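Long-range contacts in BtGH115A (Bacteroides thetaiotaomicron, PDB 5BY3), which removes alpha-linked 4-O-methylglucuronic acid from decorated arabinogalactans, as a glycoside hydrolase of family 115: residues D169-L174 with A214-T219; V337-I342 with P358-L363; A579-E584 with A635-D640; S667-I672 with G765-Q770. All coordinates share one frame; numbering follows the deposited sequence.

Interaction 1: D169-L174 with A214-T219; sequences DEDWGL and AMHECT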
loop_
_atom_site.group_PDB
_atom_site.type_symbol
_atom_site.label_atom_id
_atom_site.label_comp_id
_atom_site.label_asym_id
_atom_site.label_seq_id
_atom_site.Cartn_x
_atom_site.Cartn_y
_atom_site.Cartn_z
ATOM N N ASP A 169 -11.414 1.570 6.726
ATOM C CA ASP A 169 -12.476 1.760 5.720
ATOM C C ASP A 169 -13.211 0.447 5.362
ATOM O O ASP A 169 -13.667 0.237 4.210
ATOM C CB ASP A 169 -11.909 2.454 4.471
ATOM C CG ASP A 169 -11.274 3.825 4.789
ATOM O OD1 ASP A 169 -11.944 4.686 5.433
ATOM O OD2 ASP A 169 -10.100 4.048 4.389
ATOM N N GLU A 170 -13.357 -0.395 6.389
ATOM C CA GLU A 170 -13.850 -1.756 6.308
ATOM C C GLU A 170 -15.382 -1.887 6.301
ATOM O O GLU A 170 -15.881 -3.030 6.255
ATOM C CB GLU A 170 -13.255 -2.609 7.461
ATOM C CG GLU A 170 -13.825 -2.321 8.870
ATOM C CD GLU A 170 -13.104 -1.225 9.669
ATOM O OE1 GLU A 170 -12.502 -0.337 9.063
ATOM O OE2 GLU A 170 -13.132 -1.244 10.929
ATOM N N ASP A 171 -16.106 -0.754 6.344
ATOM C CA ASP A 171 -17.577 -0.747 6.534
ATOM C C ASP A 171 -18.334 -1.518 5.445
ATOM O O ASP A 171 -19.474 -1.914 5.698
ATOM C CB ASP A 171 -18.210 0.663 6.548
ATOM C CG ASP A 171 -17.579 1.651 7.547
ATOM O OD1 ASP A 171 -16.354 1.641 7.774
ATOM O OD2 ASP A 171 -18.342 2.513 8.055
ATOM N N TRP A 172 -17.728 -1.681 4.251
ATOM C CA TRP A 172 -18.414 -2.210 3.048
ATOM C C TRP A 172 -17.749 -3.457 2.467
ATOM O O TRP A 172 -17.989 -3.822 1.329
ATOM C CB TRP A 172 -18.570 -1.133 1.967
ATOM C CG TRP A 172 -19.122 0.118 2.506
ATOM C CD1 TRP A 172 -20.441 0.455 2.581
ATOM C CD2 TRP A 172 -18.389 1.211 3.115
ATOM N NE1 TRP A 172 -20.589 1.687 3.202
ATOM C CE2 TRP A 172 -19.353 2.167 3.553
ATOM C CE3 TRP A 172 -17.033 1.461 3.350
ATOM C CZ2 TRP A 172 -18.995 3.364 4.207
ATOM C CZ3 TRP A 172 -16.669 2.654 3.997
ATOM C CH2 TRP A 172 -17.651 3.594 4.406
ATOM N N GLY A 173 -16.946 -4.143 3.259
ATOM C CA GLY A 173 -16.226 -5.309 2.773
ATOM C C GLY A 173 -15.757 -6.254 3.852
ATOM O O GLY A 173 -16.435 -7.227 4.177
ATOM N N LEU A 174 -14.595 -5.979 4.426
ATOM C CA LEU A 174 -14.047 -6.933 5.370
ATOM C C LEU A 174 -14.867 -7.043 6.640
ATOM O O LEU A 174 -14.988 -8.155 7.182
ATOM C CB LEU A 174 -12.561 -6.721 5.636
ATOM C CG LEU A 174 -11.803 -7.809 6.392
ATOM C CD1 LEU A 174 -10.343 -7.802 6.033
ATOM C CD2 LEU A 174 -11.948 -7.596 7.884
ATOM N N ALA A 214 -8.878 -3.311 12.563
ATOM C CA ALA A 214 -10.057 -2.447 12.203
ATOM C C ALA A 214 -10.524 -1.713 13.422
ATOM O O ALA A 214 -10.482 -2.268 14.522
ATOM C CB ALA A 214 -11.216 -3.282 11.675
HETATM N N MSE A 215 -11.018 -0.497 13.243
HETATM C CA MSE A 215 -11.279 0.373 14.388
HETATM C C MSE A 215 -12.331 1.384 14.093
HETATM O O MSE A 215 -12.559 2.308 14.881
HETATM C CB MSE A 215 -9.959 1.060 14.826
HETATM C CG MSE A 215 -9.166 1.850 13.775
HETATM SE SE MSE A 215 -10.090 3.475 13.136
HETATM C CE MSE A 215 -9.354 4.839 14.363
ATOM N N HIS A 216 -12.974 1.245 12.946
ATOM C CA HIS A 216 -14.081 2.121 12.618
ATOM C C HIS A 216 -15.228 1.928 13.602
ATOM O O HIS A 216 -15.427 0.828 14.118
ATOM C CB HIS A 216 -14.528 1.881 11.174
ATOM C CG HIS A 216 -13.934 2.852 10.202
ATOM N ND1 HIS A 216 -14.558 3.207 9.023
ATOM C CD2 HIS A 216 -12.792 3.574 10.254
ATOM C CE1 HIS A 216 -13.819 4.095 8.388
ATOM N NE2 HIS A 216 -12.741 4.335 9.115
ATOM N N GLU A 217 -15.970 3.011 13.848
ATOM C CA GLU A 217 -17.160 3.015 14.727
ATOM C C GLU A 217 -18.102 1.825 14.491
ATOM O O GLU A 217 -18.561 1.217 15.452
ATOM C CB GLU A 217 -17.897 4.385 14.739
ATOM C CG GLU A 217 -17.987 5.155 13.403
ATOM C CD GLU A 217 -16.679 5.846 12.953
ATOM O OE1 GLU A 217 -16.252 5.626 11.790
ATOM O OE2 GLU A 217 -16.083 6.616 13.745
ATOM N N CYS A 218 -18.307 1.443 13.231
ATOM C CA CYS A 218 -19.049 0.210 12.860
ATOM C C CYS A 218 -18.485 -1.156 13.337
ATOM O O CYS A 218 -19.151 -2.174 13.197
ATOM C CB CYS A 218 -19.233 0.160 11.333
ATOM S SG CYS A 218 -17.727 -0.267 10.403
ATOM N N THR A 219 -17.268 -1.168 13.872
ATOM C CA THR A 219 -16.559 -2.403 14.252
ATOM C C THR A 219 -16.336 -2.539 15.788
ATOM O O THR A 219 -16.096 -1.554 16.473
ATOM C CB THR A 219 -15.209 -2.457 13.488
ATOM O OG1 THR A 219 -15.482 -2.628 12.107
ATOM C CG2 THR A 219 -14.303 -3.590 13.939
HETATM O O HOH W 1 -10.387 0.616 10.596
HETATM O O HOH W 2 -18.090 3.305 10.756
#
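Two loops that leave the C-terminal ends of neighbouring parallel strands in the TIM-barrel-type domain meet here, with Glu170 and Asp171 of 169-174 reaching the residues around His216 in 214-219. The bond to the imidazole is clear: His216 ND1 donates to Asp171 OD1 over 2.7 Å, with an N-H...O angle of 150°. OD1 receives it through its syn lone pair, and the carboxylate stands almost perpendicular to the ring, the two planes being 89° apart. Cys218 SG sits over the face of the same carboxylate, 3.4 Å from Asp171 CG. A water links the other oxygen, Asp171 OD2, to Cys218 N and Glu217 OE1.

Glu170 bends at chi2 (-89°), which turns CD toward the second loop, where the carboxylate comes up to the backbone of Met215 and His216 and the hydroxyl of Thr219. OE2 accepts from His216 N at 3.2 Å and from Thr219 OG1 at 3.0 Å, with a weak third bond from Met215 N; the modelled position of OE2 is less certain, so the details of this grip are tentative. A second water bridges Glu170 OE1 and Met215 N. The His216 ring also meets the rings of His298 and Trp397, while Asp169, whose OD1 lies 3.5 Å from His216 CE1, touches Leu404, a residue of the nickel site. The bond at ND1 ties the rotation of the imidazole to the first loop, and Glu170, if OE2 is placed correctly, would probably give the backbone N-H of His216 and the hydroxyl of Thr219 a shared acceptor.

Interaction 2: V337-I342 with P358-L363; sequences VPQVFI and PEDVTL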
loop_
_atom_site.group_PDB
_atom_site.type_symbol
_atom_site.label_atom_id
_atom_site.label_comp_id
_atom_site.label_asym_id
_atom_site.label_seq_id
_atom_site.Cartn_x
_atom_site.Cartn_y
_atom_site.Cartn_z
ATOM N N VAL A 337 10.818 -0.420 25.465
ATOM C CA VAL A 337 9.410 -0.559 25.035
ATOM C C VAL A 337 9.297 0.079 23.658
ATOM O O VAL A 337 9.665 1.250 23.504
ATOM C CB VAL A 337 8.412 0.152 25.968
ATOM C CG1 VAL A 337 6.988 -0.190 25.576
ATOM C CG2 VAL A 337 8.635 -0.227 27.423
ATOM N N PRO A 338 8.803 -0.676 22.647
ATOM C CA PRO A 338 8.723 -0.041 21.317
ATOM C C PRO A 338 7.563 0.995 21.185
ATOM O O PRO A 338 6.418 0.754 21.589
ATOM C CB PRO A 338 8.594 -1.234 20.360
ATOM C CG PRO A 338 8.006 -2.321 21.177
ATOM C CD PRO A 338 8.444 -2.109 22.600
ATOM N N GLN A 339 7.904 2.144 20.622
ATOM C CA GLN A 339 7.051 3.310 20.683
ATOM C C GLN A 339 6.990 4.055 19.357
ATOM O O GLN A 339 7.996 4.199 18.671
ATOM C CB GLN A 339 7.546 4.237 21.817
ATOM C CG GLN A 339 7.062 3.772 23.195
ATOM C CD GLN A 339 7.788 4.431 24.348
ATOM O OE1 GLN A 339 7.478 5.555 24.734
ATOM N NE2 GLN A 339 8.756 3.720 24.915
ATOM N N VAL A 340 5.818 4.563 18.997
ATOM C CA VAL A 340 5.719 5.305 17.743
ATOM C C VAL A 340 4.972 6.620 17.961
ATOM O O VAL A 340 3.996 6.685 18.708
ATOM C CB VAL A 340 5.106 4.421 16.587
ATOM C CG1 VAL A 340 3.652 4.042 16.852
ATOM C CG2 VAL A 340 5.217 5.090 15.204
ATOM N N PHE A 341 5.444 7.661 17.290
ATOM C CA PHE A 341 4.709 8.888 17.210
ATOM C C PHE A 341 4.406 9.159 15.740
ATOM O O PHE A 341 5.333 9.157 14.898
ATOM C CB PHE A 341 5.513 10.046 17.847
ATOM C CG PHE A 341 4.840 11.386 17.725
ATOM C CD1 PHE A 341 3.562 11.611 18.288
ATOM C CD2 PHE A 341 5.453 12.427 17.019
ATOM C CE1 PHE A 341 2.918 12.840 18.164
ATOM C CE2 PHE A 341 4.814 13.671 16.911
ATOM C CZ PHE A 341 3.553 13.865 17.484
ATOM N N ILE A 342 3.119 9.387 15.446
ATOM C CA ILE A 342 2.632 9.488 14.058
ATOM C C ILE A 342 2.029 10.858 13.784
ATOM O O ILE A 342 0.859 11.074 14.098
ATOM C CB ILE A 342 1.601 8.382 13.692
ATOM C CG1 ILE A 342 2.087 7.034 14.197
ATOM C CG2 ILE A 342 1.379 8.308 12.161
ATOM C CD1 ILE A 342 0.993 6.032 14.346
ATOM N N PRO A 358 10.925 12.083 22.677
ATOM C CA PRO A 358 12.106 11.359 23.197
ATOM C C PRO A 358 12.729 10.461 22.154
ATOM O O PRO A 358 12.002 9.752 21.427
ATOM C CB PRO A 358 11.551 10.551 24.375
ATOM C CG PRO A 358 10.316 11.303 24.786
ATOM C CD PRO A 358 9.731 11.836 23.507
ATOM N N GLU A 359 14.063 10.537 22.073
ATOM C CA GLU A 359 14.892 9.995 20.960
ATOM C C GLU A 359 14.656 8.512 20.597
ATOM O O GLU A 359 14.888 8.102 19.451
ATOM C CB GLU A 359 16.398 10.235 21.223
ATOM C CG GLU A 359 16.820 11.687 21.488
ATOM C CD GLU A 359 17.179 12.462 20.218
ATOM O OE1 GLU A 359 18.113 12.068 19.476
ATOM O OE2 GLU A 359 16.525 13.497 19.966
ATOM N N ASP A 360 14.202 7.725 21.572
ATOM C CA ASP A 360 13.916 6.316 21.358
ATOM C C ASP A 360 12.600 6.089 20.574
ATOM O O ASP A 360 12.424 5.042 19.956
ATOM C CB ASP A 360 13.895 5.562 22.690
ATOM C CG ASP A 360 12.860 6.115 23.677
ATOM O OD1 ASP A 360 13.065 7.241 24.185
ATOM O OD2 ASP A 360 11.855 5.412 23.957
ATOM N N VAL A 361 11.703 7.078 20.598
ATOM C CA VAL A 361 10.401 6.977 19.931
ATOM C C VAL A 361 10.541 7.056 18.405
ATOM O O VAL A 361 11.134 8.008 17.851
ATOM C CB VAL A 361 9.363 7.982 20.488
ATOM C CG1 VAL A 361 8.003 7.816 19.809
ATOM C CG2 VAL A 361 9.220 7.820 21.995
ATOM N N THR A 362 10.046 6.008 17.740
ATOM C CA THR A 362 10.028 5.988 16.263
ATOM C C THR A 362 9.168 7.129 15.753
ATOM O O THR A 362 8.035 7.305 16.226
ATOM C CB THR A 362 9.469 4.648 15.728
ATOM O OG1 THR A 362 10.042 3.559 16.472
ATOM C CG2 THR A 362 9.752 4.491 14.220
ATOM N N LEU A 363 9.705 7.922 14.824
ATOM C CA LEU A 363 8.897 8.987 14.198
ATOM C C LEU A 363 8.242 8.461 12.899
ATOM O O LEU A 363 8.940 8.057 11.956
ATOM C CB LEU A 363 9.743 10.218 13.896
ATOM C CG LEU A 363 10.439 11.010 15.023
ATOM C CD1 LEU A 363 11.234 12.141 14.411
ATOM C CD2 LEU A 363 9.478 11.580 16.065
#
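Thr362 and Phe341 join two neighbouring parallel strands of the TIM-barrel-type domain, the first and last elements of the beta-alpha-beta unit made of strand 339-341, helix 347-352 and strand 362-366. Thr362 N donates to Gln339 O at 2.9 Å, and Thr362 O in turn accepts from Phe341 N at 2.8 Å, with the N-H nearly along the C=O axis. Between these bonds, Val340 CA approaches Thr362 O to 3.4 Å in a CA-H...O contact.

Val340 and Thr362 direct their side chains to one face of the sheet, Phe341 and Leu363 to the other. Val361 lies across the start of the pairing: its CG1, anti to the backbone N (chi1 -178°), comes within 3.9 Å of Phe341 CB, and its CG2 sits against the aliphatic base of Gln339. Leu363 CD2 meets the edge of the Phe341 ring at CD2, 4.2 Å away.

Further out, Arg323 of helix 308-329 bonds to Gln339 OE1 and forms a salt bridge with Asp360, so the guanidinium connects both segments to that helix. An alanine in place of Gln339 would probably leave Arg323 without one of its acceptors and set its guanidinium freer to turn. The hydroxyl of Thr362 has a partner in Gly386 O. Gln339 NE2 bonds to Val337 O at 3.0 Å, nearly straight at 165°, with that oxygen lying close to the plane of the side-chain amide.

Interaction 3: A579-E584 with A635-D640; sequences ARHDKE and APMTAD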
loop_
_atom_site.group_PDB
_atom_site.type_symbol
_atom_site.label_atom_id
_atom_site.label_comp_id
_atom_site.label_asym_id
_atom_site.label_seq_id
_atom_site.Cartn_x
_atom_site.Cartn_y
_atom_site.Cartn_z
ATOM N N ALA A 579 -23.419 11.167 -23.945
ATOM C CA ALA A 579 -24.884 11.257 -23.950
ATOM C C ALA A 579 -25.459 12.630 -23.591
ATOM O O ALA A 579 -26.389 13.083 -24.255
ATOM C CB ALA A 579 -25.488 10.179 -23.058
ATOM N N ARG A 580 -24.933 13.261 -22.534
ATOM C CA ARG A 580 -25.234 14.664 -22.182
ATOM C C ARG A 580 -25.093 15.602 -23.364
ATOM O O ARG A 580 -25.841 16.565 -23.467
ATOM C CB ARG A 580 -24.300 15.181 -21.056
ATOM C CG ARG A 580 -24.665 14.712 -19.647
ATOM C CD ARG A 580 -23.946 15.516 -18.561
ATOM N NE ARG A 580 -22.487 15.295 -18.531
ATOM C CZ ARG A 580 -21.883 14.299 -17.888
ATOM N NH1 ARG A 580 -22.585 13.380 -17.211
ATOM N NH2 ARG A 580 -20.569 14.202 -17.936
ATOM N N HIS A 581 -24.085 15.363 -24.209
ATOM C CA HIS A 581 -23.847 16.202 -25.387
ATOM C C HIS A 581 -24.472 15.633 -26.685
ATOM O O HIS A 581 -24.091 16.051 -27.771
ATOM C CB HIS A 581 -22.338 16.468 -25.588
ATOM C CG HIS A 581 -21.721 17.301 -24.513
ATOM N ND1 HIS A 581 -21.220 16.756 -23.344
ATOM C CD2 HIS A 581 -21.521 18.637 -24.428
ATOM C CE1 HIS A 581 -20.746 17.726 -22.580
ATOM N NE2 HIS A 581 -20.907 18.875 -23.218
ATOM N N ASP A 582 -25.425 14.699 -26.563
ATOM C CA ASP A 582 -26.268 14.256 -27.690
ATOM C C ASP A 582 -25.400 13.552 -28.745
ATOM O O ASP A 582 -25.597 13.711 -29.957
ATOM C CB ASP A 582 -27.032 15.477 -28.275
ATOM C CG ASP A 582 -28.421 15.137 -28.800
ATOM O OD1 ASP A 582 -29.298 14.766 -27.979
ATOM O OD2 ASP A 582 -28.641 15.290 -30.029
ATOM N N LYS A 583 -24.427 12.783 -28.259
ATOM C CA LYS A 583 -23.456 12.085 -29.114
ATOM C C LYS A 583 -23.446 10.567 -28.879
ATOM O O LYS A 583 -22.604 9.843 -29.466
ATOM C CB LYS A 583 -22.049 12.650 -28.899
ATOM C CG LYS A 583 -21.986 14.135 -29.087
ATOM C CD LYS A 583 -20.670 14.611 -29.635
ATOM C CE LYS A 583 -20.976 15.686 -30.668
ATOM N NZ LYS A 583 -19.985 16.783 -30.589
ATOM N N GLU A 584 -24.378 10.120 -28.016
ATOM C CA GLU A 584 -24.522 8.745 -27.567
ATOM C C GLU A 584 -25.828 8.510 -26.878
ATOM O O GLU A 584 -26.422 9.448 -26.339
ATOM C CB GLU A 584 -23.457 8.388 -26.542
ATOM C CG GLU A 584 -22.293 7.608 -27.129
ATOM C CD GLU A 584 -22.671 6.197 -27.560
ATOM O OE1 GLU A 584 -23.830 5.761 -27.294
ATOM O OE2 GLU A 584 -21.797 5.538 -28.179
ATOM N N ALA A 635 -22.929 23.616 -21.664
ATOM C CA ALA A 635 -21.691 23.915 -22.382
ATOM C C ALA A 635 -21.398 22.922 -23.537
ATOM O O ALA A 635 -21.977 21.841 -23.571
ATOM C CB ALA A 635 -20.536 23.948 -21.398
ATOM N N PRO A 636 -20.508 23.293 -24.487
ATOM C CA PRO A 636 -19.995 22.291 -25.439
ATOM C C PRO A 636 -18.894 21.400 -24.837
ATOM O O PRO A 636 -18.551 21.559 -23.678
ATOM C CB PRO A 636 -19.423 23.142 -26.581
ATOM C CG PRO A 636 -19.103 24.461 -25.972
ATOM C CD PRO A 636 -20.052 24.660 -24.823
HETATM N N MSE A 637 -18.337 20.479 -25.643
HETATM C CA MSE A 637 -17.268 19.535 -25.288
HETATM C C MSE A 637 -15.984 20.271 -25.374
HETATM O O MSE A 637 -15.847 21.191 -26.177
HETATM C CB MSE A 637 -17.111 18.355 -26.258
HETATM C CG MSE A 637 -18.421 17.603 -26.462
HETATM SE SE MSE A 637 -18.237 15.654 -26.358
HETATM C CE MSE A 637 -17.930 15.552 -24.412
ATOM N N THR A 638 -15.026 19.872 -24.545
ATOM C CA THR A 638 -13.643 20.324 -24.703
ATOM C C THR A 638 -13.247 20.017 -26.134
ATOM O O THR A 638 -13.524 18.943 -26.640
ATOM C CB THR A 638 -12.707 19.626 -23.687
ATOM O OG1 THR A 638 -13.118 20.007 -22.370
ATOM C CG2 THR A 638 -11.237 20.008 -23.907
ATOM N N ALA A 639 -12.657 21.012 -26.779
ATOM C CA ALA A 639 -12.121 20.904 -28.122
ATOM C C ALA A 639 -10.748 20.279 -28.031
ATOM O O ALA A 639 -10.014 20.504 -27.060
ATOM C CB ALA A 639 -12.033 22.279 -28.758
ATOM N N ASP A 640 -10.425 19.484 -29.048
ATOM C CA ASP A 640 -9.111 18.888 -29.216
ATOM C C ASP A 640 -8.155 20.029 -29.509
ATOM O O ASP A 640 -8.484 20.955 -30.250
ATOM C CB ASP A 640 -9.176 17.912 -30.394
ATOM C CG ASP A 640 -8.357 16.663 -30.181
ATOM O OD1 ASP A 640 -8.408 16.049 -29.086
ATOM O OD2 ASP A 640 -7.663 16.277 -31.140
#
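The first torsions of His581 and Met637 set both CG atoms anti to their carbonyl carbons (chi1 -67° and -54°), and the Met637 chain then bends at chi2 and chi3 to fold against the imidazole. Met637, present as selenomethionine, places CG over one face of the His581 ring, offset toward the rim, in a CH-pi contact 4.0 Å from the ring centroid and 20° off its normal. The chain continues across the ring obliquely: SE is 4.6 Å from the same centroid, and the terminal CE comes to 3.7 Å from His581 ND1. The aliphatic part of Lys583 adds a looser contact at the selenium, CD lying 4.2 Å from Met637 SE.

At the ring edge, near its plane, lies the backbone carbonyl of Ala635, whose O is 3.2 Å from His581 NE2. The other nitrogen, ND1, bonds to Gln577 O one turn back in helix 552-580. That helix ends here in a Schellman motif, with Asp582 at positive phi in the C-prime position, Lys583 N bonded to Leu578 O, and Asp582 N bonded to Ala579 O at 3.0 Å. The contact therefore joins the C-terminal end of this long helix to the loop before strand 646-647, at the protein surface, where several of the residues also touch crystal neighbours.

With ND1 engaged by its own helix, the imidazole has its rotation restrained, and it offers Met637 a flat surface for a contact that is probably mainly dispersion between the methionine chain and the aromatic ring.

Interaction 4: S667-I672 with G765-Q770; sequences SKAAEI and GVILDQ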
loop_
_atom_site.group_PDB
_atom_site.type_symbol
_atom_site.label_atom_id
_atom_site.label_comp_id
_atom_site.label_asym_id
_atom_site.label_seq_id
_atom_site.Cartn_x
_atom_site.Cartn_y
_atom_site.Cartn_z
ATOM N N SER A 667 4.176 5.990 -19.237
ATOM C CA SER A 667 5.183 5.071 -18.663
ATOM C C SER A 667 6.595 5.522 -18.837
ATOM O O SER A 667 7.503 4.709 -18.700
ATOM C CB SER A 667 5.058 3.623 -19.210
ATOM O OG SER A 667 3.709 3.232 -19.281
ATOM N N LYS A 668 6.787 6.806 -19.122
ATOM C CA LYS A 668 8.128 7.370 -19.380
ATOM C C LYS A 668 8.560 8.552 -18.501
ATOM O O LYS A 668 9.495 9.250 -18.841
ATOM C CB LYS A 668 8.300 7.681 -20.874
ATOM C CG LYS A 668 8.494 6.426 -21.737
ATOM C CD LYS A 668 7.921 6.518 -23.143
ATOM C CE LYS A 668 7.831 5.119 -23.756
ATOM N NZ LYS A 668 7.681 5.110 -25.245
ATOM N N ALA A 669 7.920 8.765 -17.351
ATOM C CA ALA A 669 8.429 9.768 -16.409
ATOM C C ALA A 669 9.877 9.475 -15.989
ATOM O O ALA A 669 10.254 8.302 -15.896
ATOM C CB ALA A 669 7.518 9.899 -15.186
ATOM N N ALA A 670 10.666 10.539 -15.740
ATOM C CA ALA A 670 12.117 10.412 -15.428
ATOM C C ALA A 670 12.614 11.472 -14.458
ATOM O O ALA A 670 12.165 12.609 -14.530
ATOM C CB ALA A 670 12.943 10.469 -16.704
ATOM N N GLU A 671 13.551 11.103 -13.585
ATOM C CA GLU A 671 14.040 12.007 -12.539
ATOM C C GLU A 671 15.164 12.871 -13.065
ATOM O O GLU A 671 16.161 12.356 -13.550
ATOM C CB GLU A 671 14.514 11.242 -11.301
ATOM C CG GLU A 671 15.018 12.165 -10.187
ATOM C CD GLU A 671 15.724 11.439 -9.040
ATOM O OE1 GLU A 671 16.201 10.292 -9.244
ATOM O OE2 GLU A 671 15.828 12.035 -7.932
ATOM N N ILE A 672 14.999 14.184 -12.991
ATOM C CA ILE A 672 16.102 15.094 -13.311
ATOM C C ILE A 672 16.713 15.434 -11.984
ATOM O O ILE A 672 16.057 16.040 -11.135
ATOM C CB ILE A 672 15.641 16.372 -14.028
ATOM C CG1 ILE A 672 14.771 16.017 -15.228
ATOM C CG2 ILE A 672 16.838 17.215 -14.435
ATOM C CD1 ILE A 672 13.946 17.180 -15.759
ATOM N N GLY A 765 13.824 15.887 -5.647
ATOM C CA GLY A 765 12.981 14.853 -6.291
ATOM C C GLY A 765 12.022 15.348 -7.362
ATOM O O GLY A 765 10.791 15.269 -7.188
ATOM N N VAL A 766 12.600 15.861 -8.458
ATOM C CA VAL A 766 11.867 16.507 -9.565
ATOM C C VAL A 766 11.669 15.471 -10.642
ATOM O O VAL A 766 12.658 14.939 -11.192
ATOM C CB VAL A 766 12.683 17.653 -10.184
ATOM C CG1 VAL A 766 12.056 18.180 -11.469
ATOM C CG2 VAL A 766 12.885 18.768 -9.167
ATOM N N ILE A 767 10.414 15.158 -10.953
ATOM C CA ILE A 767 10.211 14.079 -11.901
ATOM C C ILE A 767 9.328 14.571 -13.012
ATOM O O ILE A 767 8.150 14.879 -12.776
ATOM C CB ILE A 767 9.643 12.814 -11.230
ATOM C CG1 ILE A 767 10.660 12.235 -10.268
ATOM C CG2 ILE A 767 9.314 11.748 -12.262
ATOM C CD1 ILE A 767 10.034 11.797 -8.962
ATOM N N LEU A 768 9.921 14.649 -14.205
ATOM C CA LEU A 768 9.234 15.090 -15.410
ATOM C C LEU A 768 8.422 13.962 -16.019
ATOM O O LEU A 768 8.887 12.827 -16.095
ATOM C CB LEU A 768 10.234 15.670 -16.431
ATOM C CG LEU A 768 9.622 16.234 -17.733
ATOM C CD1 LEU A 768 8.822 17.519 -17.542
ATOM C CD2 LEU A 768 10.680 16.422 -18.815
ATOM N N ASP A 769 7.211 14.296 -16.456
ATOM C CA ASP A 769 6.289 13.353 -17.099
ATOM C C ASP A 769 6.088 13.736 -18.553
ATOM O O ASP A 769 6.435 12.974 -19.421
ATOM C CB ASP A 769 4.932 13.306 -16.367
ATOM C CG ASP A 769 4.195 11.992 -16.576
ATOM O OD1 ASP A 769 4.866 11.054 -16.999
ATOM O OD2 ASP A 769 2.972 11.867 -16.293
ATOM N N GLN A 770 5.520 14.907 -18.820
ATOM C CA GLN A 770 5.259 15.343 -20.200
ATOM C C GLN A 770 5.631 16.793 -20.417
ATOM O O GLN A 770 5.747 17.555 -19.465
ATOM C CB GLN A 770 3.805 15.147 -20.572
ATOM C CG GLN A 770 3.374 13.686 -20.509
ATOM C CD GLN A 770 1.875 13.488 -20.666
ATOM O OE1 GLN A 770 1.081 13.976 -19.860
ATOM N NE2 GLN A 770 1.482 12.783 -21.708
HETATM O O HOH W 3 5.144 9.220 -19.274
#
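Ala670 and Leu768 form a hydrogen-bonded antiparallel pair, while the strand axes of 670-672 and 766-770 come to 4.7 Å and are far from exactly antiparallel, with 134° between their directions. Ala670 N donates to Leu768 O at 2.9 Å, and Leu768 N returns a bond to Ala670 O at 3.1 Å. Glu671 and Ile767 follow as the non-hydrogen-bonded pair. Ahead of the strand, Ala669 CA makes a CA-H...O contact with Leu768 O.

The pair belongs to one sheet of the C-terminal domain, whose family falls in the galactose-binding-domain clan; strand 766-772 also pairs with strand 689-696, where Asp769 and Gln770 both face Arg695 in a classic beta bulge. Ile672 and Leu768 point to the face that packs on Leu678 of strand 677-682, in a second sheet, and Ile672 CD1 meets Leu768 CB at 4.1 Å.

On the other face, Ile767 branches between two residues of the partner segment. Its CG2, anti to the backbone N, reaches Ala669 CB at 3.9 Å, and its CG1 lies 4.1 Å from Glu671 CB. An alanine at Ile767 would probably open a gap beside Ala669 and leave the base of Glu671 without its apolar neighbour. The carboxylate of Glu671 turns to Lys673 in a salt bridge. Asp769 OD1 comes within 3.4 Å of Ala669 CB and takes a hydrogen bond from a water held by Lys668 N, while its OD2 accepts from Gln740 NE2 and Tyr665 N.

Interactions 1 and 2 lie in the same TIM-barrel-type domain and illustrate its two levels: interaction 2 pairs strands of the parallel sheet, whereas interaction 1 joins loops beyond two other strands of it. Their centres are 27 Å apart and their nearest atoms about 10 Å. Of the four, interaction 1 is the one beside the nickel ion, which lies about 6 Å from the Asp169 side chain; Leu174 N of the same segment bonds to Asp436, a residue of the metal site. Interaction 4 belongs to the C-terminal domain, its centre 37 Å from that of interaction 1. Interaction 3, at the surface, comes to about 13 Å of interaction 4 at nearest atoms but is 55 Å from interaction 2 between centres.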